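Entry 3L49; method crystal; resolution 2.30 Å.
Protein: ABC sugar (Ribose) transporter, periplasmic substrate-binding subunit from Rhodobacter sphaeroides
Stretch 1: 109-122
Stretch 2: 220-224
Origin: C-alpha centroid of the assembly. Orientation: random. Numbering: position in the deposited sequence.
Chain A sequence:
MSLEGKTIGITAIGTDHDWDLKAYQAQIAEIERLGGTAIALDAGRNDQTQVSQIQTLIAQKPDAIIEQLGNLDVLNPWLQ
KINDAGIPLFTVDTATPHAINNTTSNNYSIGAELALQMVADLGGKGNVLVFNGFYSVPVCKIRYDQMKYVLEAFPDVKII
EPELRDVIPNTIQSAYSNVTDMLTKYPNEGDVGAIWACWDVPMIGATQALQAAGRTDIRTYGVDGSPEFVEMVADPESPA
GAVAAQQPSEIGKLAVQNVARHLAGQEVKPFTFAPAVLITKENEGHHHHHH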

ATOM      1  N   SER A 109       0.087  -5.838 -12.022  1.00 28.23           N
ATOM      2  CA  SER A 109       0.001  -7.301 -11.952  1.00 28.72           C
ATOM      3  C   SER A 109      -0.700  -7.706 -10.664  1.00 26.85           C
ATOM      4  O   SER A 109      -1.657  -8.480 -10.691  1.00 23.26           O
ATOM      5  CB  SER A 109       1.400  -7.947 -11.980  1.00 27.53           C
ATOM      6  OG  SER A 109       2.104  -7.658 -13.172  1.00 40.44           O
ATOM      7  N   ILE A 110      -0.199  -7.176  -9.545  1.00 27.15           N
ATOM      8  CA  ILE A 110      -0.778  -7.389  -8.219  1.00 26.21           C
ATOM      9  C   ILE A 110      -2.285  -7.151  -8.229  1.00 27.21           C
ATOM     10  O   ILE A 110      -3.045  -8.027  -7.818  1.00 31.48           O
ATOM     11  CB  ILE A 110      -0.078  -6.497  -7.162  1.00 28.94           C
ATOM     12  CG1 ILE A 110       1.249  -7.126  -6.728  1.00 41.76           C
ATOM     13  CG2 ILE A 110      -0.960  -6.236  -5.937  1.00 16.71           C
ATOM     14  CD1 ILE A 110       2.197  -6.135  -6.059  1.00 46.38           C
ATOM     15  N   GLY A 111      -2.707  -5.994  -8.745  1.00 19.88           N
ATOM     16  CA  GLY A 111      -4.108  -5.610  -8.724  1.00 15.74           C
ATOM     17  C   GLY A 111      -4.943  -6.579  -9.525  1.00 27.84           C
ATOM     18  O   GLY A 111      -6.026  -6.974  -9.094  1.00 32.34           O
ATOM     19  N   ALA A 112      -4.416  -6.978 -10.682  1.00 23.45           N
ATOM     20  CA  ALA A 112      -5.112  -7.889 -11.575  1.00 19.76           C
ATOM     21  C   ALA A 112      -5.196  -9.299 -11.003  1.00 23.96           C
ATOM     22  O   ALA A 112      -6.295  -9.842 -10.883  1.00 26.36           O
ATOM     23  CB  ALA A 112      -4.455  -7.894 -12.959  1.00 22.54           C
ATOM     24  N   GLU A 113      -4.047  -9.869 -10.627  1.00 20.94           N
ATOM     25  CA  GLU A 113      -3.980 -11.244 -10.115  1.00 28.29           C
ATOM     26  C   GLU A 113      -4.825 -11.487  -8.873  1.00 27.89           C
ATOM     27  O   GLU A 113      -5.490 -12.519  -8.777  1.00 28.33           O
ATOM     28  CB  GLU A 113      -2.540 -11.672  -9.848  1.00 25.02           C
ATOM     29  CG  GLU A 113      -1.773 -12.016 -11.116  1.00 46.73           C
ATOM     30  CD  GLU A 113      -0.287 -12.208 -10.879  1.00 60.90           C
ATOM     31  OE1 GLU A 113       0.087 -12.950  -9.940  1.00 63.06           O
ATOM     32  OE2 GLU A 113       0.506 -11.619 -11.646  1.00 61.41           O
ATOM     33  N   LEU A 114      -4.804 -10.537  -7.941  1.00 19.38           N
ATOM     34  CA  LEU A 114      -5.637 -10.626  -6.744  1.00 17.67           C
ATOM     35  C   LEU A 114      -7.124 -10.657  -7.135  1.00 15.43           C
ATOM     36  O   LEU A 114      -7.874 -11.535  -6.692  1.00 17.12           O
ATOM     37  CB  LEU A 114      -5.334  -9.465  -5.783  1.00 13.19           C
ATOM     38  CG  LEU A 114      -6.016  -9.515  -4.406  1.00 18.31           C
ATOM     39  CD1 LEU A 114      -5.370 -10.545  -3.512  1.00 19.33           C
ATOM     40  CD2 LEU A 114      -6.006  -8.159  -3.739  1.00 10.76           C
ATOM     41  N   ALA A 115      -7.523  -9.727  -8.001  1.00 14.98           N
ATOM     42  CA  ALA A 115      -8.899  -9.683  -8.523  1.00 23.23           C
ATOM     43  C   ALA A 115      -9.280 -10.974  -9.242  1.00 27.10           C
ATOM     44  O   ALA A 115     -10.384 -11.492  -9.054  1.00 27.17           O
ATOM     45  CB  ALA A 115      -9.082  -8.498  -9.441  1.00 14.74           C
ATOM     46  N   LEU A 116      -8.347 -11.497 -10.039  1.00 31.16           N
ATOM     47  CA  LEU A 116      -8.552 -12.738 -10.781  1.00 24.99           C
ATOM     48  C   LEU A 116      -8.717 -13.928  -9.848  1.00 24.59           C
ATOM     49  O   LEU A 116      -9.576 -14.788 -10.079  1.00 19.80           O
ATOM     50  CB  LEU A 116      -7.409 -12.982 -11.769  1.00 31.83           C
ATOM     51  CG  LEU A 116      -7.419 -12.146 -13.048  1.00 14.20           C
ATOM     52  CD1 LEU A 116      -6.021 -12.069 -13.622  1.00 22.24           C
ATOM     53  CD2 LEU A 116      -8.412 -12.714 -14.061  1.00 19.65           C
ATOM     54  N   GLN A 117      -7.906 -13.963  -8.789  1.00 22.95           N
ATOM     55  CA  GLN A 117      -8.022 -14.987  -7.751  1.00 22.20           C
ATOM     56  C   GLN A 117      -9.394 -14.973  -7.074  1.00 21.15           C
ATOM     57  O   GLN A 117      -9.996 -16.022  -6.837  1.00 29.72           O
ATOM     58  CB  GLN A 117      -6.934 -14.808  -6.696  1.00 23.95           C
ATOM     59  CG  GLN A 117      -6.874 -15.958  -5.728  1.00 18.01           C
ATOM     60  CD  GLN A 117      -6.548 -17.246  -6.440  1.00 34.50           C
ATOM     61  OE1 GLN A 117      -5.534 -17.337  -7.133  1.00 29.39           O
ATOM     62  NE2 GLN A 117      -7.417 -18.247  -6.298  1.00 31.47           N
ATOM     63  N   MET A 118      -9.867 -13.770  -6.776  1.00 24.59           N
ATOM     64  CA  MET A 118     -11.168 -13.547  -6.158  1.00 28.66           C
ATOM     65  C   MET A 118     -12.325 -14.093  -7.010  1.00 31.04           C
ATOM     66  O   MET A 118     -13.222 -14.759  -6.491  1.00 27.36           O
ATOM     67  CB  MET A 118     -11.345 -12.051  -5.886  1.00 18.87           C
ATOM     68  CG  MET A 118     -12.544 -11.682  -5.018  1.00 22.88           C
ATOM     69  SD  MET A 118     -12.670  -9.911  -4.681  1.00 23.36           S
ATOM     70  CE  MET A 118     -10.958  -9.446  -4.726  1.00 46.99           C
ATOM     71  N   VAL A 119     -12.289 -13.829  -8.315  1.00 35.42           N
ATOM     72  CA  VAL A 119     -13.352 -14.297  -9.209  1.00 39.40           C
ATOM     73  C   VAL A 119     -13.244 -15.805  -9.499  1.00 37.58           C
ATOM     74  O   VAL A 119     -14.260 -16.492  -9.662  1.00 36.28           O
ATOM     75  CB  VAL A 119     -13.506 -13.400 -10.487  1.00 37.31           C
ATOM     76  CG1 VAL A 119     -12.208 -13.218 -11.188  1.00 38.27           C
ATOM     77  CG2 VAL A 119     -14.522 -13.968 -11.452  1.00 44.70           C
ATOM     78  N   ALA A 120     -12.014 -16.317  -9.506  1.00 36.29           N
ATOM     79  CA  ALA A 120     -11.780 -17.762  -9.570  1.00 30.82           C
ATOM     80  C   ALA A 120     -12.370 -18.469  -8.347  1.00 31.30           C
ATOM     81  O   ALA A 120     -13.068 -19.472  -8.496  1.00 39.78           O
ATOM     82  CB  ALA A 120     -10.286 -18.075  -9.712  1.00 21.77           C
ATOM     83  N   ASP A 121     -12.100 -17.938  -7.154  1.00 30.44           N
ATOM     84  CA  ASP A 121     -12.654 -18.486  -5.906  1.00 34.76           C
ATOM     85  C   ASP A 121     -14.179 -18.353  -5.829  1.00 31.83           C
ATOM     86  O   ASP A 121     -14.845 -19.206  -5.252  1.00 23.52           O
ATOM     87  CB  ASP A 121     -12.036 -17.807  -4.681  1.00 40.24           C
ATOM     88  CG  ASP A 121     -10.570 -18.183  -4.456  1.00 43.51           C
ATOM     89  OD1 ASP A 121      -9.912 -17.529  -3.614  1.00 40.97           O
ATOM     90  OD2 ASP A 121     -10.072 -19.119  -5.109  1.00 37.33           O
ATOM     91  N   LEU A 122     -14.719 -17.276  -6.401  1.00 29.15           N
ATOM     92  CA  LEU A 122     -16.166 -17.096  -6.518  1.00 28.29           C
ATOM     93  C   LEU A 122     -16.794 -18.023  -7.559  1.00 35.77           C
ATOM     94  O   LEU A 122     -18.003 -18.262  -7.532  1.00 37.73           O
ATOM     95  CB  LEU A 122     -16.497 -15.644  -6.866  1.00 25.51           C
ATOM     96  CG  LEU A 122     -16.488 -14.624  -5.732  1.00 20.29           C
ATOM     97  CD1 LEU A 122     -16.483 -13.234  -6.313  1.00 28.01           C
ATOM     98  CD2 LEU A 122     -17.688 -14.824  -4.806  1.00 28.15           C
TER
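Stretch 2 (220-224) TYGVD

A strand that packs on a helix presents alternate side chains to it, and the helix answers with residues three or four positions apart; residues 220-224 illustrate the rule. Thr220 to Gly222 are extended, and the strand runs almost exactly antiparallel to helix 109-122, at 172° between their directions, with the axes 9.1 Å apart at closest approach. Tyr221 and Val223 point toward the helix, whereas Thr220 points away and Gly222 has no side chain. The facing ridge is built from Ile110, Leu114, Gln117, Met118 and Asp121.

Tyr221 is the principal bump. Its ring lies along the helix, with Met118 CG over one face, 3.5 Å from Tyr221 CE1, in a CH-pi contact, and with Leu114 CD1 at its edge, 4.1 Å from Tyr221 CB. The ring's reach carries its hydroxyl to the next turn, where Tyr221 OH donates a hydrogen bond to Asp121 OD1 at 2.7 Å. Gln117 NE2 holds the same carboxylate through Asp121 OD2 at 3.0 Å.

Beyond Gly222, whose O lies 3.5 Å from Leu114 CD1, the chain turns a corner at Val223. There Val223 CG2 fits between two helix side chains, 3.9 Å from Ile110 CG2 and 3.8 Å from Leu114 CD2. Leu114 thus serves both bumps, while Asp224 lies out of reach.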

ATOM      1  N   THR A 220     -11.934 -13.064   2.146  1.00 20.21           N
ATOM      2  CA  THR A 220     -11.377 -11.701   2.084  1.00 14.67           C
ATOM      3  C   THR A 220     -10.068 -11.658   1.302  1.00 17.35           C
ATOM      4  O   THR A 220      -9.317 -12.635   1.279  1.00 21.69           O
ATOM      5  CB  THR A 220     -11.128 -11.074   3.479  1.00 16.14           C
ATOM      6  OG1 THR A 220     -10.103 -11.804   4.165  1.00 23.80           O
ATOM      7  CG2 THR A 220     -12.410 -11.032   4.315  1.00 19.99           C
ATOM      8  N   TYR A 221      -9.802 -10.517   0.665  1.00 19.15           N
ATOM      9  CA  TYR A 221      -8.647 -10.348  -0.213  1.00 21.82           C
ATOM     10  C   TYR A 221      -8.013  -8.993  -0.007  1.00 20.47           C
ATOM     11  O   TYR A 221      -8.703  -7.975  -0.004  1.00 26.74           O
ATOM     12  CB  TYR A 221      -9.062 -10.505  -1.685  1.00 28.04           C
ATOM     13  CG  TYR A 221      -9.683 -11.850  -1.974  1.00 29.20           C
ATOM     14  CD1 TYR A 221     -11.044 -12.059  -1.780  1.00 10.62           C
ATOM     15  CD2 TYR A 221      -8.900 -12.925  -2.390  1.00 31.68           C
ATOM     16  CE1 TYR A 221     -11.616 -13.293  -1.996  1.00 21.21           C
ATOM     17  CE2 TYR A 221      -9.463 -14.170  -2.614  1.00 23.86           C
ATOM     18  CZ  TYR A 221     -10.826 -14.337  -2.423  1.00 29.94           C
ATOM     19  OH  TYR A 221     -11.412 -15.546  -2.640  1.00 39.98           O
ATOM     20  N   GLY A 222      -6.692  -8.975   0.140  1.00 23.40           N
ATOM     21  CA  GLY A 222      -5.973  -7.719   0.331  1.00 18.45           C
ATOM     22  C   GLY A 222      -4.540  -7.811  -0.128  1.00 21.60           C
ATOM     23  O   GLY A 222      -4.131  -8.816  -0.705  1.00 25.24           O
ATOM     24  N   VAL A 223      -3.777  -6.757   0.149  1.00 18.55           N
ATOM     25  CA  VAL A 223      -2.422  -6.596  -0.366  1.00 21.63           C
ATOM     26  C   VAL A 223      -1.506  -6.165   0.768  1.00 25.24           C
ATOM     27  O   VAL A 223      -1.892  -5.309   1.549  1.00 24.29           O
ATOM     28  CB  VAL A 223      -2.377  -5.491  -1.457  1.00 23.91           C
ATOM     29  CG1 VAL A 223      -0.931  -5.104  -1.800  1.00 25.47           C
ATOM     30  CG2 VAL A 223      -3.147  -5.898  -2.718  1.00 20.88           C
ATOM     31  N   ASP A 224      -0.335  -6.803   0.869  1.00 27.08           N
ATOM     32  CA  ASP A 224       0.866  -6.332   1.611  1.00 37.27           C
ATOM     33  C   ASP A 224       1.682  -7.485   2.138  1.00 32.99           C
ATOM     34  O   ASP A 224       2.892  -7.522   1.953  1.00 32.53           O
ATOM     35  CB  ASP A 224       0.580  -5.364   2.771  1.00 44.89           C
ATOM     36  CG  ASP A 224       0.524  -3.917   2.323  1.00 52.55           C
ATOM     37  OD1 ASP A 224       0.722  -3.668   1.117  1.00 48.13           O
ATOM     38  OD2 ASP A 224       0.256  -3.042   3.171  1.00 53.02           O
TER